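Local coordinates for protein KLLA0F20702p (Kluyveromyces lactis, PDB 5Y5A) that probably takes part in recruiting telomerase to telomeres through its complex with Cdc13, this chain being the helical N-terminal part of an Est1 protein, at residues R241-C244 and Y245-K249; M310-M313 and E314-L318; S390-K393 and F394-I398. All blocks are in the same frame, centred on the assembly; numbering follows the deposited sequence.

All three contacts are local, each running along or off the end of one helix, and all fall in the Est1 DNA/RNA binding region. Interaction 2 is the most buried, while interactions 1 and 3 are partly buried. Interactions 1 and 2 lie at helix ends and touch: Lys249 O meets Phe315 CZ at 3.3 Å, and Glu314 of interaction 2 reaches the start of helix 251-263, against which Tyr245 and Thr246 of interaction 1 also pack. Interaction 3 lies within a long helix; the centres of interactions 2 and 3 are about 20 Å apart, and both touch helix 339-379. Aromatic rings close to backbone oxygens of the preceding turn mark interactions 1 and 2; a loosely paired lysine and glutamate mark interaction 3.

Interaction 1 (R241-C244 and Y245-K249); sequences RGIC and YTHTK
The last turn of helix 235-247 runs into a Schellman motif, and its backbone bonds join Arg241 to Tyr245 and Gly242 to Thr246. Tyr245 N donates to Arg241 O at 3.1 Å, and Thr246 N to Gly242 O at 3.0 Å. One residue on, the pattern tightens: His247 N turns to Cys244 O at 3.0 Å, approaching from well above the carbonyl plane. Lys249 then leaves the helical conformation with a positive phi of 57°, ending the helix. Side chains follow the same turn. With CG anti to its carbonyl carbon (chi1 -70°), the Tyr245 ring comes up to Arg241 O at an oblique angle, its CD2 3.2 Å from that oxygen. Thr246 OG1 bends back to Ile243 O, although the modelled separation is too short to be trusted. Ile243 and His247 run side by side, with CG2 of Ile243 3.9 Å from NE2 of His247; that nitrogen is also weakly bonded to Arg200, and the imidazole meets the ring of Phe217. The Arg241 guanidinium makes a salt bridge to Asp225 and hydrogen bonds to Ser228 and Gln257, tying this helix to helices 218-230 and 251-263, while Thr248 OG1 bonds to Asn250.

Interaction 2 (M310-M313 and E314-L318); sequences MEIM and EFYIL
Ile312 O accepts the N-H of Tyr316 at 2.8 Å in a fairly straight bond (161°), and the two side chains meet beside it. CG2 of Ile312 sits over one face of the tyrosine ring, toward its rim and 4.0 Å from the centroid, a CH-pi contact. Two more backbone bonds precede it: Glu314 N to Met310 O at 3.0 Å and Phe315 N to Glu311 O at 2.9 Å. Glu311 O also lies at the edge of the Phe315 ring, 3.1 Å from CD1. The buried Glu314 carboxylate is satisfied from outside: CG anti to its backbone N (chi1 -177°) and an extended chain carry it to Asn253 N, with weaker bonds from Gly252 N and Asn250 ND2, where its charge probably suits the start of helix 251-263. Tyr316 OH is hydrogen-bonded to Glu301. An alanine in place of Tyr316 would take away both ring and hydroxyl, and is likely to leave Ile312 CG2 without its aromatic cover and Glu301 without this mate. Leu318 N bonds to Phe315 O, closing a type I beta turn that leads from helix 306-315 into helix 318-325.

Interaction 3 (S390-K393 and F394-I398); sequences SETK and FLEFI
Thr392 O takes the N-H of Glu396 at 2.9 Å, the shortest of the backbone bonds between 390-393 and 394-398. Leu395 N donates to Glu391 O along the straightest line (162°), and Phe397 N reaches Lys393 O at 3.1 Å. Phe394 N shares itself between Ser390 O and, weakly, Glu391 O. Beyond this regular alpha-helical ladder the charged side chains Lys393 and Glu396 pair only loosely. Lys393 NZ stays 4.0 Å from Glu396 OE1, too far for a salt bridge, so the attraction between the charges is probably modest. A bend at chi2 (-67°) folds the lysine chain across the glutamate and sets its CD 3.7 Å from the same OE1. The other carboxylate oxygen, OE2, faces CG2 of Thr392 at 3.8 Å, while OG1 of Thr392 bonds back to Ile388 O. Glu396 CG lies 3.3 Å from Thr392 O. Further round, CD1 of Ile398 rests over the centre of the Phe394 ring. That ring stacks on His324, which Phe397 also meets; Leu395 presses on Phe372 of helix 339-379, Trp432 of helix 421-433 and Phe442 of helix 437-444, so this side chain joins helix 385-410 to all three.

Interaction 1 (R241-C244 and Y245-K249)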
loop_
_atom_site.group_PDB
_atom_site.type_symbol
_atom_site.label_atom_id
_atom_site.label_comp_id
_atom_site.label_asym_id
_atom_site.label_seq_id
_atom_site.Cartn_x
_atom_site.Cartn_y
_atom_site.Cartn_z
ATOM N N ARG A 241 -0.112 2.607 -8.642
ATOM C CA ARG A 241 1.032 1.709 -8.532
ATOM C C ARG A 241 0.636 0.284 -8.902
ATOM O O ARG A 241 1.354 -0.414 -9.619
ATOM C CB ARG A 241 1.602 1.732 -7.120
ATOM C CG ARG A 241 2.901 2.478 -7.006
ATOM C CD ARG A 241 3.733 1.907 -5.892
ATOM N NE ARG A 241 3.047 2.078 -4.625
ATOM C CZ ARG A 241 3.079 3.200 -3.918
ATOM N NH1 ARG A 241 2.423 3.277 -2.769
ATOM N NH2 ARG A 241 3.771 4.245 -4.362
ATOM N N GLY A 242 -0.513 -0.141 -8.391
ATOM C CA GLY A 242 -1.028 -1.465 -8.680
ATOM C C GLY A 242 -1.311 -1.637 -10.153
ATOM O O GLY A 242 -1.148 -2.725 -10.704
ATOM N N ILE A 243 -1.744 -0.559 -10.800
ATOM C CA ILE A 243 -2.027 -0.624 -12.223
ATOM C C ILE A 243 -0.728 -0.871 -12.979
ATOM O O ILE A 243 -0.700 -1.677 -13.909
ATOM C CB ILE A 243 -2.735 0.645 -12.733
ATOM C CG1 ILE A 243 -4.137 0.730 -12.123
ATOM C CG2 ILE A 243 -2.869 0.611 -14.247
ATOM C CD1 ILE A 243 -4.891 1.988 -12.471
ATOM N N CYS A 244 0.354 -0.216 -12.565
ATOM C CA CYS A 244 1.660 -0.515 -13.147
ATOM C C CYS A 244 1.985 -2.005 -13.004
ATOM O O CYS A 244 2.435 -2.625 -13.951
ATOM C CB CYS A 244 2.766 0.323 -12.494
ATOM S SG CYS A 244 2.656 2.111 -12.738
ATOM N N TYR A 245 1.738 -2.586 -11.830
ATOM C CA TYR A 245 2.115 -3.980 -11.610
ATOM C C TYR A 245 1.259 -4.959 -12.416
ATOM O O TYR A 245 1.704 -6.071 -12.713
ATOM C CB TYR A 245 2.059 -4.329 -10.114
ATOM C CG TYR A 245 3.148 -3.648 -9.306
ATOM C CD1 TYR A 245 4.493 -3.823 -9.625
ATOM C CD2 TYR A 245 2.832 -2.829 -8.235
ATOM C CE1 TYR A 245 5.491 -3.192 -8.891
ATOM C CE2 TYR A 245 3.813 -2.197 -7.495
ATOM C CZ TYR A 245 5.140 -2.377 -7.823
ATOM O OH TYR A 245 6.105 -1.741 -7.071
ATOM N N THR A 246 0.050 -4.555 -12.798
ATOM C CA THR A 246 -0.748 -5.401 -13.683
ATOM C C THR A 246 -0.075 -5.563 -15.053
ATOM O O THR A 246 -0.227 -6.598 -15.701
ATOM C CB THR A 246 -2.180 -4.857 -13.902
ATOM O OG1 THR A 246 -2.131 -3.543 -14.473
ATOM C CG2 THR A 246 -2.943 -4.814 -12.594
ATOM N N HIS A 247 0.666 -4.548 -15.493
ATOM C CA HIS A 247 1.301 -4.609 -16.809
ATOM C C HIS A 247 2.468 -5.591 -16.809
ATOM O O HIS A 247 2.718 -6.259 -17.806
ATOM C CB HIS A 247 1.793 -3.229 -17.258
ATOM C CG HIS A 247 0.710 -2.207 -17.370
ATOM N ND1 HIS A 247 -0.367 -2.353 -18.217
ATOM C CD2 HIS A 247 0.539 -1.018 -16.745
ATOM C CE1 HIS A 247 -1.161 -1.302 -18.099
ATOM N NE2 HIS A 247 -0.632 -0.476 -17.216
ATOM N N THR A 248 3.183 -5.667 -15.692
ATOM C CA THR A 248 4.330 -6.564 -15.590
ATOM C C THR A 248 3.888 -7.929 -15.101
ATOM O O THR A 248 4.716 -8.803 -14.847
ATOM C CB THR A 248 5.409 -6.013 -14.635
ATOM O OG1 THR A 248 4.873 -5.891 -13.308
ATOM C CG2 THR A 248 5.894 -4.655 -15.116
ATOM N N LYS A 249 2.574 -8.087 -14.968
ATOM C CA LYS A 249 1.960 -9.303 -14.449
ATOM C C LYS A 249 2.476 -9.669 -13.057
ATOM O O LYS A 249 2.618 -10.848 -12.732
ATOM C CB LYS A 249 2.177 -10.469 -15.420
ATOM C CG LYS A 249 1.375 -10.352 -16.717
ATOM C CD LYS A 249 1.880 -11.349 -17.742
ATOM C CE LYS A 249 0.892 -11.560 -18.864
ATOM N NZ LYS A 249 1.417 -12.571 -19.838
#

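Interaction 2 (M310-M313 and E314-L318)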
loop_
_atom_site.group_PDB
_atom_site.type_symbol
_atom_site.label_atom_id
_atom_site.label_comp_id
_atom_site.label_asym_id
_atom_site.label_seq_id
_atom_site.Cartn_x
_atom_site.Cartn_y
_atom_site.Cartn_z
ATOM N N MET A 310 9.966 -17.152 -5.208
ATOM C CA MET A 310 9.386 -15.830 -5.007
ATOM C C MET A 310 8.028 -15.681 -5.699
ATOM O O MET A 310 7.090 -15.165 -5.109
ATOM C CB MET A 310 10.335 -14.738 -5.504
ATOM C CG MET A 310 9.791 -13.321 -5.279
ATOM S SD MET A 310 11.078 -12.061 -5.253
ATOM C CE MET A 310 11.932 -12.427 -6.781
ATOM N N GLU A 311 7.916 -16.131 -6.945
ATOM C CA GLU A 311 6.653 -15.951 -7.658
ATOM C C GLU A 311 5.539 -16.808 -7.052
ATOM O O GLU A 311 4.387 -16.382 -6.988
ATOM C CB GLU A 311 6.837 -16.243 -9.142
ATOM C CG GLU A 311 7.594 -15.124 -9.849
ATOM C CD GLU A 311 7.850 -15.404 -11.317
ATOM O OE1 GLU A 311 7.580 -16.536 -11.769
ATOM O OE2 GLU A 311 8.325 -14.485 -12.020
ATOM N N ILE A 312 5.885 -17.997 -6.572
ATOM C CA ILE A 312 4.920 -18.823 -5.851
ATOM C C ILE A 312 4.391 -18.110 -4.601
ATOM O O ILE A 312 3.194 -18.153 -4.305
ATOM C CB ILE A 312 5.530 -20.176 -5.457
ATOM C CG1 ILE A 312 5.780 -21.007 -6.716
ATOM C CG2 ILE A 312 4.614 -20.924 -4.495
ATOM C CD1 ILE A 312 6.333 -22.368 -6.452
ATOM N N MET A 313 5.271 -17.433 -3.877
ATOM C CA MET A 313 4.835 -16.734 -2.671
ATOM C C MET A 313 4.005 -15.505 -3.016
ATOM O O MET A 313 3.090 -15.158 -2.282
ATOM C CB MET A 313 6.030 -16.355 -1.806
ATOM C CG MET A 313 6.805 -17.570 -1.326
ATOM S SD MET A 313 8.100 -17.147 -0.166
ATOM C CE MET A 313 9.342 -18.360 -0.614
ATOM N N GLU A 314 4.299 -14.866 -4.145
ATOM C CA GLU A 314 3.494 -13.732 -4.584
ATOM C C GLU A 314 2.109 -14.178 -5.076
ATOM O O GLU A 314 1.120 -13.504 -4.851
ATOM C CB GLU A 314 4.203 -12.955 -5.695
ATOM C CG GLU A 314 3.428 -11.726 -6.117
ATOM C CD GLU A 314 3.954 -11.095 -7.389
ATOM O OE1 GLU A 314 5.087 -11.412 -7.778
ATOM O OE2 GLU A 314 3.230 -10.276 -7.993
ATOM N N PHE A 315 2.043 -15.321 -5.743
ATOM C CA PHE A 315 0.811 -15.711 -6.409
ATOM C C PHE A 315 -0.079 -16.686 -5.653
ATOM O O PHE A 315 -1.295 -16.576 -5.727
ATOM C CB PHE A 315 1.137 -16.310 -7.774
ATOM C CG PHE A 315 1.419 -15.284 -8.822
ATOM C CD1 PHE A 315 2.667 -14.689 -8.914
ATOM C CD2 PHE A 315 0.431 -14.899 -9.708
ATOM C CE1 PHE A 315 2.924 -13.738 -9.878
ATOM C CE2 PHE A 315 0.685 -13.949 -10.676
ATOM C CZ PHE A 315 1.934 -13.369 -10.764
ATOM N N TYR A 316 0.503 -17.649 -4.948
ATOM C CA TYR A 316 -0.302 -18.758 -4.449
ATOM C C TYR A 316 -1.155 -18.370 -3.258
ATOM O O TYR A 316 -2.036 -19.125 -2.863
ATOM C CB TYR A 316 0.577 -19.967 -4.105
ATOM C CG TYR A 316 0.929 -20.795 -5.328
ATOM C CD1 TYR A 316 0.876 -20.234 -6.592
ATOM C CD2 TYR A 316 1.289 -22.137 -5.225
ATOM C CE1 TYR A 316 1.186 -20.959 -7.714
ATOM C CE2 TYR A 316 1.604 -22.886 -6.366
ATOM C CZ TYR A 316 1.547 -22.281 -7.605
ATOM O OH TYR A 316 1.853 -22.979 -8.761
ATOM N N ILE A 317 -0.925 -17.191 -2.692
ATOM C CA ILE A 317 -1.793 -16.736 -1.623
ATOM C C ILE A 317 -3.079 -16.148 -2.218
ATOM O O ILE A 317 -4.084 -16.019 -1.532
ATOM C CB ILE A 317 -1.098 -15.685 -0.710
ATOM C CG1 ILE A 317 -1.847 -15.546 0.622
ATOM C CG2 ILE A 317 -0.953 -14.346 -1.431
ATOM C CD1 ILE A 317 -1.286 -14.468 1.553
ATOM N N LEU A 318 -3.032 -15.777 -3.476
ATOM C CA LEU A 318 -4.154 -15.161 -4.129
ATOM C C LEU A 318 -5.384 -16.016 -4.221
ATOM O O LEU A 318 -6.428 -15.579 -3.842
ATOM C CB LEU A 318 -3.751 -14.576 -5.456
ATOM C CG LEU A 318 -2.688 -13.507 -5.353
ATOM C CD1 LEU A 318 -2.286 -13.002 -6.704
ATOM C CD2 LEU A 318 -3.142 -12.359 -4.501
#

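Interaction 3 (S390-K393 and F394-I398)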
loop_
_atom_site.group_PDB
_atom_site.type_symbol
_atom_site.label_atom_id
_atom_site.label_comp_id
_atom_site.label_asym_id
_atom_site.label_seq_id
_atom_site.Cartn_x
_atom_site.Cartn_y
_atom_site.Cartn_z
ATOM N N SER A 390 -18.612 -18.364 7.765
ATOM C CA SER A 390 -17.748 -18.044 6.629
ATOM C C SER A 390 -16.680 -17.035 7.022
ATOM O O SER A 390 -15.511 -17.195 6.683
ATOM C CB SER A 390 -18.563 -17.491 5.454
ATOM O OG SER A 390 -19.395 -18.490 4.902
ATOM N N GLU A 391 -17.094 -15.992 7.730
ATOM C CA GLU A 391 -16.172 -14.977 8.223
ATOM C C GLU A 391 -15.191 -15.588 9.229
ATOM O O GLU A 391 -14.000 -15.283 9.215
ATOM C CB GLU A 391 -16.957 -13.812 8.847
ATOM C CG GLU A 391 -16.102 -12.673 9.388
ATOM C CD GLU A 391 -16.905 -11.399 9.640
ATOM O OE1 GLU A 391 -16.521 -10.617 10.535
ATOM O OE2 GLU A 391 -17.912 -11.171 8.934
ATOM N N THR A 392 -15.692 -16.470 10.088
ATOM C CA THR A 392 -14.855 -17.153 11.074
ATOM C C THR A 392 -13.823 -18.067 10.399
ATOM O O THR A 392 -12.660 -18.144 10.831
ATOM C CB THR A 392 -15.726 -17.973 12.051
ATOM O OG1 THR A 392 -16.616 -17.089 12.735
ATOM C CG2 THR A 392 -14.879 -18.719 13.075
ATOM N N LYS A 393 -14.245 -18.747 9.335
ATOM C CA LYS A 393 -13.347 -19.619 8.576
ATOM C C LYS A 393 -12.164 -18.839 7.989
ATOM O O LYS A 393 -11.048 -19.352 7.929
ATOM C CB LYS A 393 -14.104 -20.336 7.450
ATOM C CG LYS A 393 -15.043 -21.439 7.906
ATOM C CD LYS A 393 -14.272 -22.597 8.500
ATOM C CE LYS A 393 -15.194 -23.738 8.889
ATOM N NZ LYS A 393 -14.415 -24.874 9.454
ATOM N N PHE A 394 -12.410 -17.603 7.558
ATOM C CA PHE A 394 -11.344 -16.776 6.984
ATOM C C PHE A 394 -10.356 -16.377 8.073
ATOM O O PHE A 394 -9.146 -16.435 7.881
ATOM C CB PHE A 394 -11.912 -15.522 6.298
ATOM C CG PHE A 394 -10.904 -14.789 5.424
ATOM C CD1 PHE A 394 -9.727 -15.409 5.014
ATOM C CD2 PHE A 394 -11.134 -13.479 5.026
ATOM C CE1 PHE A 394 -8.803 -14.743 4.214
ATOM C CE2 PHE A 394 -10.209 -12.797 4.224
ATOM C CZ PHE A 394 -9.043 -13.435 3.821
ATOM N N LEU A 395 -10.891 -15.965 9.213
ATOM C CA LEU A 395 -10.086 -15.538 10.348
ATOM C C LEU A 395 -9.217 -16.702 10.836
ATOM O O LEU A 395 -8.050 -16.517 11.186
ATOM C CB LEU A 395 -10.998 -15.016 11.459
ATOM C CG LEU A 395 -10.510 -13.943 12.434
ATOM C CD1 LEU A 395 -9.784 -12.820 11.721
ATOM C CD2 LEU A 395 -11.705 -13.399 13.196
ATOM N N GLU A 396 -9.788 -17.904 10.824
ATOM C CA GLU A 396 -9.048 -19.109 11.185
ATOM C C GLU A 396 -7.862 -19.316 10.255
ATOM O O GLU A 396 -6.759 -19.595 10.719
ATOM C CB GLU A 396 -9.953 -20.343 11.146
ATOM C CG GLU A 396 -10.913 -20.450 12.315
ATOM C CD GLU A 396 -11.874 -21.612 12.173
ATOM O OE1 GLU A 396 -11.782 -22.335 11.158
ATOM O OE2 GLU A 396 -12.720 -21.800 13.076
ATOM N N PHE A 397 -8.096 -19.187 8.947
ATOM C CA PHE A 397 -7.028 -19.332 7.964
ATOM C C PHE A 397 -5.956 -18.281 8.196
ATOM O O PHE A 397 -4.765 -18.558 8.102
ATOM C CB PHE A 397 -7.557 -19.215 6.523
ATOM C CG PHE A 397 -6.462 -19.074 5.503
ATOM C CD1 PHE A 397 -5.631 -20.151 5.207
ATOM C CD2 PHE A 397 -6.237 -17.861 4.868
ATOM C CE1 PHE A 397 -4.594 -20.025 4.280
ATOM C CE2 PHE A 397 -5.210 -17.721 3.943
ATOM C CZ PHE A 397 -4.381 -18.807 3.644
ATOM N N ILE A 398 -6.390 -17.061 8.486
ATOM C CA ILE A 398 -5.446 -15.979 8.717
ATOM C C ILE A 398 -4.545 -16.307 9.906
ATOM O O ILE A 398 -3.323 -16.150 9.837
ATOM C CB ILE A 398 -6.182 -14.641 8.930
ATOM C CG1 ILE A 398 -6.856 -14.232 7.616
ATOM C CG2 ILE A 398 -5.220 -13.555 9.380
ATOM C CD1 ILE A 398 -7.573 -12.930 7.661
#